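Local coordinates for ALDH21) (Physcomitrella patens subsp. patens, PDB 5MZ5), which oxidises succinic semialdehyde with NADP(+) as coenzyme, as a member of the aldehyde dehydrogenase family, at residues Ser186-Pro191 against Ala214-Leu219; Phe258-Phe263 against Lys281-Leu286. All coordinates share one frame; numbering follows the deposited sequence.

Contact 1. Residues Ser186-Pro191 against Ala214-Leu219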
loop_
_atom_site.group_PDB
_atom_site.type_symbol
_atom_site.label_atom_id
_atom_site.label_comp_id
_atom_site.label_asym_id
_atom_site.label_seq_id
_atom_site.Cartn_x
_atom_site.Cartn_y
_atom_site.Cartn_z
ATOM N N SER A 186 9.435 29.104 8.710
ATOM C CA SER A 186 8.864 29.291 7.378
ATOM C C SER A 186 9.450 30.502 6.603
ATOM O O SER A 186 10.070 31.370 7.210
ATOM C CB SER A 186 7.346 29.362 7.482
ATOM O OG SER A 186 6.951 30.371 8.393
ATOM N N PRO A 187 9.273 30.565 5.257
ATOM C CA PRO A 187 9.880 31.664 4.488
ATOM C C PRO A 187 8.948 32.852 4.193
ATOM O O PRO A 187 7.768 32.862 4.583
ATOM C CB PRO A 187 10.288 30.953 3.197
ATOM C CG PRO A 187 9.139 29.988 2.969
ATOM C CD PRO A 187 8.597 29.605 4.347
ATOM N N TRP A 188 9.479 33.830 3.444
ATOM C CA TRP A 188 8.767 35.029 3.055
ATOM C C TRP A 188 8.174 34.975 1.638
ATOM O O TRP A 188 7.325 35.814 1.331
ATOM C CB TRP A 188 9.651 36.289 3.247
ATOM C CG TRP A 188 10.997 36.223 2.579
ATOM C CD1 TRP A 188 12.198 35.995 3.186
ATOM C CD2 TRP A 188 11.278 36.386 1.174
ATOM N NE1 TRP A 188 13.212 35.995 2.247
ATOM C CE2 TRP A 188 12.675 36.231 1.005
ATOM C CE3 TRP A 188 10.486 36.662 0.040
ATOM C CZ2 TRP A 188 13.299 36.349 -0.251
ATOM C CZ3 TRP A 188 11.101 36.753 -1.205
ATOM C CH2 TRP A 188 12.492 36.612 -1.339
ATOM N N ASN A 189 8.612 34.027 0.775
ATOM C CA ASN A 189 8.156 33.966 -0.634
ATOM C C ASN A 189 6.732 33.371 -0.838
ATOM O O ASN A 189 6.048 33.775 -1.796
ATOM C CB ASN A 189 9.172 33.288 -1.541
ATOM C CG ASN A 189 9.473 31.852 -1.219
ATOM O OD1 ASN A 189 10.037 31.514 -0.175
ATOM N ND2 ASN A 189 9.198 30.991 -2.159
ATOM N N PHE A 190 6.289 32.441 0.028
ATOM C CA PHE A 190 4.893 31.937 0.010
ATOM C C PHE A 190 4.519 31.892 1.491
ATOM O O PHE A 190 4.500 30.807 2.083
ATOM C CB PHE A 190 4.757 30.545 -0.637
ATOM C CG PHE A 190 4.733 30.527 -2.147
ATOM C CD1 PHE A 190 5.921 30.540 -2.881
ATOM C CD2 PHE A 190 3.529 30.470 -2.838
ATOM C CE1 PHE A 190 5.898 30.540 -4.285
ATOM C CE2 PHE A 190 3.505 30.469 -4.242
ATOM C CZ PHE A 190 4.690 30.496 -4.955
ATOM N N PRO A 191 4.303 33.069 2.132
ATOM C CA PRO A 191 4.112 33.085 3.594
ATOM C C PRO A 191 2.846 32.436 4.132
ATOM O O PRO A 191 2.718 32.297 5.356
ATOM C CB PRO A 191 4.174 34.567 3.949
ATOM C CG PRO A 191 3.801 35.274 2.722
ATOM C CD PRO A 191 4.292 34.441 1.581
ATOM N N ALA A 214 8.428 34.104 8.967
ATOM C CA ALA A 214 9.445 35.067 8.523
ATOM C C ALA A 214 9.029 36.459 9.025
ATOM O O ALA A 214 7.849 36.816 8.961
ATOM C CB ALA A 214 9.564 35.065 7.013
ATOM N N SER A 215 9.982 37.202 9.592
ATOM C CA SER A 215 9.748 38.530 10.161
ATOM C C SER A 215 9.259 39.563 9.143
ATOM O O SER A 215 8.504 40.456 9.521
ATOM C CB SER A 215 10.980 39.024 10.911
ATOM O OG SER A 215 11.024 38.355 12.159
ATOM N N ARG A 216 9.620 39.404 7.863
ATOM C CA ARG A 216 9.170 40.290 6.780
ATOM C C ARG A 216 7.715 40.024 6.383
ATOM O O ARG A 216 7.043 40.939 5.913
ATOM C CB ARG A 216 10.079 40.157 5.550
ATOM C CG ARG A 216 11.188 41.197 5.514
ATOM C CD ARG A 216 12.016 41.135 4.236
ATOM N NE ARG A 216 12.876 39.952 4.196
ATOM C CZ ARG A 216 13.973 39.835 3.451
ATOM N NH1 ARG A 216 14.376 40.841 2.686
ATOM N NH2 ARG A 216 14.683 38.715 3.478
ATOM N N THR A 217 7.243 38.754 6.517
ATOM C CA THR A 217 5.896 38.345 6.117
ATOM C C THR A 217 5.184 37.498 7.217
ATOM O O THR A 217 4.796 36.363 6.932
ATOM C CB THR A 217 5.975 37.549 4.796
ATOM O OG1 THR A 217 6.736 36.361 5.036
ATOM C CG2 THR A 217 6.550 38.344 3.626
ATOM N N PRO A 218 4.936 38.015 8.447
ATOM C CA PRO A 218 4.322 37.156 9.477
ATOM C C PRO A 218 2.802 37.138 9.541
ATOM O O PRO A 218 2.254 36.320 10.264
ATOM C CB PRO A 218 4.885 37.746 10.778
ATOM C CG PRO A 218 5.009 39.205 10.481
ATOM C CD PRO A 218 5.302 39.340 9.007
ATOM N N LEU A 219 2.134 38.074 8.869
ATOM C CA LEU A 219 0.692 38.266 9.006
ATOM C C LEU A 219 -0.148 37.108 8.541
ATOM O O LEU A 219 -1.194 36.871 9.139
ATOM C CB LEU A 219 0.230 39.566 8.336
ATOM C CG LEU A 219 1.063 40.812 8.610
ATOM C CD1 LEU A 219 0.558 41.948 7.773
ATOM C CD2 LEU A 219 1.089 41.173 10.120
HETATM O O HOH W 1 6.542 32.732 6.991
HETATM O O HOH W 2 4.045 33.826 7.295
#
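Trp-188 and Arg-216 meet in a cation-pi contact. Arg-216 CZ sits over one face of the indole, 4.4 Å from the centroid of the Trp-188 five-membered ring. It lies toward the rim, 23° off the ring normal. The guanidinium does not lie flat on the indole: the two planes are 58° apart. Arg-216 NH2 comes 3.3 Å from Trp-188 NE1, but both are donors, and they form no hydrogen bond with each other. A bend at the third torsion of the arginine chain brings the group there, and the two side chains run alongside each other.

The van der Waals contacts lie closer to the backbone. The methyl of Ala-214 faces the peptide between Pro-187 and Trp-188, with an apolar contact of 4.0 Å from Ala-214 CB to Trp-188 CB. Thr-217 wedges between Trp-188 and Pro-191. Thr-217 OG1 is 3.1 Å from Trp-188 CA and lies near Pro-191 CB. Its CG2 packs against Trp-188 CB. OG1 sits between the backbone N and the carbonyl carbon (chi1 63°), which turns it into this carbon-lined spot. It is buried there and has no hydrogen-bond partner in the model.

Two waters supply the polar links. One water donates a hydrogen bond to Pro-187 O at 2.7 Å, accepts from Ala-214 N and also bonds Ser-186 OG. The other donates to Pro-191 O and to Thr-217 O, the latter at 2.7 Å.

Ser-186, Trp-188 and Ser-215 belong to the NADP(+) site and Asn-189 to the succinate site; neither ligand is bound to this apo chain. The contact therefore joins two cofactor-binding loops of the Rossmann-type domain. Ser-186 and Pro-187 rest on helix 193-205, while Pro-191 packs on helix 115-126. One loop connects strand 182-185 to helix 193-205; the other leads from strand 209-212 into helix 219-229.

Contact 2. Residues Phe258-Phe263 against Lys281-Leu286. With EDO (1,2-ethanediol), chain I.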
loop_
_atom_site.group_PDB
_atom_site.type_symbol
_atom_site.label_atom_id
_atom_site.label_comp_id
_atom_site.label_asym_id
_atom_site.label_seq_id
_atom_site.Cartn_x
_atom_site.Cartn_y
_atom_site.Cartn_z
ATOM N N PHE A 258 12.045 20.022 21.314
ATOM C CA PHE A 258 11.520 19.745 19.980
ATOM C C PHE A 258 12.066 18.404 19.482
ATOM O O PHE A 258 13.267 18.121 19.621
ATOM C CB PHE A 258 11.916 20.824 18.985
ATOM C CG PHE A 258 11.351 22.198 19.207
ATOM C CD1 PHE A 258 9.989 22.435 19.066
ATOM C CD2 PHE A 258 12.191 23.279 19.428
ATOM C CE1 PHE A 258 9.480 23.721 19.194
ATOM C CE2 PHE A 258 11.683 24.570 19.536
ATOM C CZ PHE A 258 10.331 24.783 19.406
ATOM N N LYS A 259 11.181 17.607 18.865
ATOM C CA LYS A 259 11.506 16.277 18.319
ATOM C C LYS A 259 11.816 16.330 16.833
ATOM O O LYS A 259 12.440 15.419 16.277
ATOM C CB LYS A 259 10.356 15.281 18.599
ATOM C CG LYS A 259 10.072 15.071 20.108
ATOM C CD LYS A 259 11.268 14.561 20.943
ATOM C CE LYS A 259 11.544 13.074 20.776
ATOM N NZ LYS A 259 12.666 12.595 21.635
ATOM N N LEU A 260 11.373 17.406 16.197
ATOM C CA LEU A 260 11.581 17.644 14.783
ATOM C C LEU A 260 11.722 19.137 14.512
ATOM O O LEU A 260 10.989 19.945 15.085
ATOM C CB LEU A 260 10.385 17.078 13.976
ATOM C CG LEU A 260 10.318 17.392 12.453
ATOM C CD1 LEU A 260 11.390 16.646 11.664
ATOM C CD2 LEU A 260 8.959 17.017 11.897
ATOM N N LEU A 261 12.684 19.485 13.643
ATOM C CA LEU A 261 12.836 20.807 13.088
ATOM C C LEU A 261 12.470 20.702 11.581
ATOM O O LEU A 261 13.045 19.898 10.853
ATOM C CB LEU A 261 14.270 21.355 13.270
ATOM C CG LEU A 261 14.679 22.551 12.389
ATOM C CD1 LEU A 261 13.770 23.794 12.629
ATOM C CD2 LEU A 261 16.134 22.917 12.614
ATOM N N THR A 262 11.528 21.524 11.132
ATOM C CA THR A 262 11.147 21.607 9.716
ATOM C C THR A 262 11.368 23.046 9.261
ATOM O O THR A 262 10.731 23.990 9.763
ATOM C CB THR A 262 9.754 21.001 9.409
ATOM O OG1 THR A 262 9.468 21.231 8.028
ATOM C CG2 THR A 262 8.647 21.574 10.266
ATOM N N PHE A 263 12.321 23.200 8.336
ATOM C CA PHE A 263 12.735 24.502 7.823
ATOM C C PHE A 263 12.543 24.626 6.325
ATOM O O PHE A 263 12.842 23.698 5.563
ATOM C CB PHE A 263 14.200 24.774 8.210
ATOM C CG PHE A 263 14.838 26.012 7.616
ATOM C CD1 PHE A 263 14.692 27.249 8.225
ATOM C CD2 PHE A 263 15.559 25.944 6.430
ATOM C CE1 PHE A 263 15.296 28.389 7.693
ATOM C CE2 PHE A 263 16.135 27.095 5.876
ATOM C CZ PHE A 263 16.020 28.307 6.522
ATOM N N LYS A 281 15.125 15.127 14.600
ATOM C CA LYS A 281 15.039 14.923 13.165
ATOM C C LYS A 281 14.946 16.302 12.486
ATOM O O LYS A 281 14.498 17.294 13.087
ATOM C CB LYS A 281 13.831 14.053 12.787
ATOM C CG LYS A 281 14.051 12.581 13.096
ATOM C CD LYS A 281 13.019 11.698 12.414
ATOM C CE LYS A 281 12.965 10.340 13.047
ATOM N NZ LYS A 281 12.231 9.353 12.214
ATOM N N VAL A 282 15.432 16.370 11.245
ATOM C CA VAL A 282 15.453 17.602 10.474
ATOM C C VAL A 282 14.896 17.343 9.082
ATOM O O VAL A 282 15.273 16.364 8.448
ATOM C CB VAL A 282 16.884 18.214 10.411
ATOM C CG1 VAL A 282 16.871 19.560 9.709
ATOM C CG2 VAL A 282 17.496 18.352 11.799
ATOM N N VAL A 283 13.997 18.233 8.628
ATOM C CA VAL A 283 13.379 18.280 7.305
ATOM C C VAL A 283 13.784 19.643 6.761
ATOM O O VAL A 283 13.705 20.626 7.500
ATOM C CB VAL A 283 11.822 18.149 7.389
ATOM C CG1 VAL A 283 11.135 18.670 6.118
ATOM C CG2 VAL A 283 11.415 16.717 7.678
ATOM N N MET A 284 14.217 19.698 5.490
ATOM C CA MET A 284 14.690 20.929 4.861
ATOM C C MET A 284 14.140 21.112 3.447
ATOM O O MET A 284 14.340 20.260 2.583
ATOM C CB MET A 284 16.233 20.934 4.783
ATOM C CG MET A 284 16.906 20.963 6.106
ATOM S SD MET A 284 17.264 22.645 6.530
ATOM C CE MET A 284 17.186 22.577 8.296
ATOM N N GLU A 285 13.530 22.263 3.200
ATOM C CA GLU A 285 13.050 22.645 1.870
ATOM C C GLU A 285 13.835 23.893 1.525
ATOM O O GLU A 285 13.608 24.955 2.110
ATOM C CB GLU A 285 11.538 22.909 1.862
ATOM C CG GLU A 285 10.700 21.665 2.078
ATOM C CD GLU A 285 10.710 20.642 0.952
ATOM O OE1 GLU A 285 10.418 19.459 1.232
ATOM O OE2 GLU A 285 11.021 21.016 -0.203
ATOM N N LEU A 286 14.854 23.735 0.675
ATOM C CA LEU A 286 15.749 24.854 0.354
ATOM C C LEU A 286 15.601 25.261 -1.101
ATOM O O LEU A 286 14.645 24.825 -1.749
ATOM C CB LEU A 286 17.209 24.545 0.778
ATOM C CG LEU A 286 17.353 23.846 2.154
ATOM C CD1 LEU A 286 18.726 23.322 2.357
ATOM C CD2 LEU A 286 16.904 24.751 3.326
HETATM C C1 EDO I . 18.214 13.988 10.364
HETATM O O1 EDO I . 16.862 13.588 10.558
HETATM C C2 EDO I . 19.025 12.880 9.611
HETATM O O2 EDO I . 18.789 12.879 8.197
#
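Leu-260 to Phe-263 pair with Lys-281 to Met-284 as neighbouring parallel strands, 9° apart in direction. They are the two strands of a beta-alpha-beta unit in the Rossmann-type sheet, with helix 267-276 as the crossover. Five backbone hydrogen bonds link the strands, the first from Lys-281 N to Lys-259 O and the last from Glu-285 N to Phe-263 O, at 2.8 Å.

On one face lie Leu-260, Thr-262 and Val-283. The CD1 methyl of Leu-260 reaches over the partner strand and fills the hollow between Lys-281 CB, at 3.7 Å, and Val-283 CG2, at 4.0 Å. CG is anti to the backbone N (chi1 172°), and the second torsion swings CD1 over. Thr-262 and Val-283 stand side by side, with Thr-262 OG1 3.6 Å from Val-283 CG1. That hydroxyl is hydrogen-bonded to Lys-198 of helix 193-205.

The face of Leu-261, Phe-263 and Met-284 turns to helix 267-276, whose Met-273 touches both Leu-261 and Phe-263. Here Met-284 folds back toward Phe-263, bent at chi2 (-94°). Met-284 CE lies 3.7 Å from Phe-263 CB. Met-284 SD makes an oblique Met-aromatic contact, 4.9 Å from the Phe-263 ring centroid.

The strand delivers Glu-285, predicted to be catalytic, beside Tyr-481; Glu-285 and Leu-286 both belong to the NADP(+) site. On its other edge Val-282 N bonds a 1,2-ethanediol, probably from the crystallisation liquor. At the ring edge, Leu-286 CD2 reaches Phe-263 CE2 at 3.5 Å, close to the ring plane.

How the contacts relate
Both contacts are mostly buried and belong to the same Rossmann-type sheet, in which strand 182-185 lies between strands 209-212 and 260-264. Contact 1 joins the loops that leave the first two of these strands. Contact 2 joins strand 260-264 to its next neighbour within the sheet. Their centres are about 17 Å apart, and their nearest atoms, about 5 Å apart, do not touch. The chemistry follows the place. The loops meet through waters and a cation-pi pair whose arginine is exposed. The strands use direct backbone bonds and mainly apolar side chains. Each contact carries NADP(+)-binding residues, and contact 2 also holds the predicted catalytic glutamate.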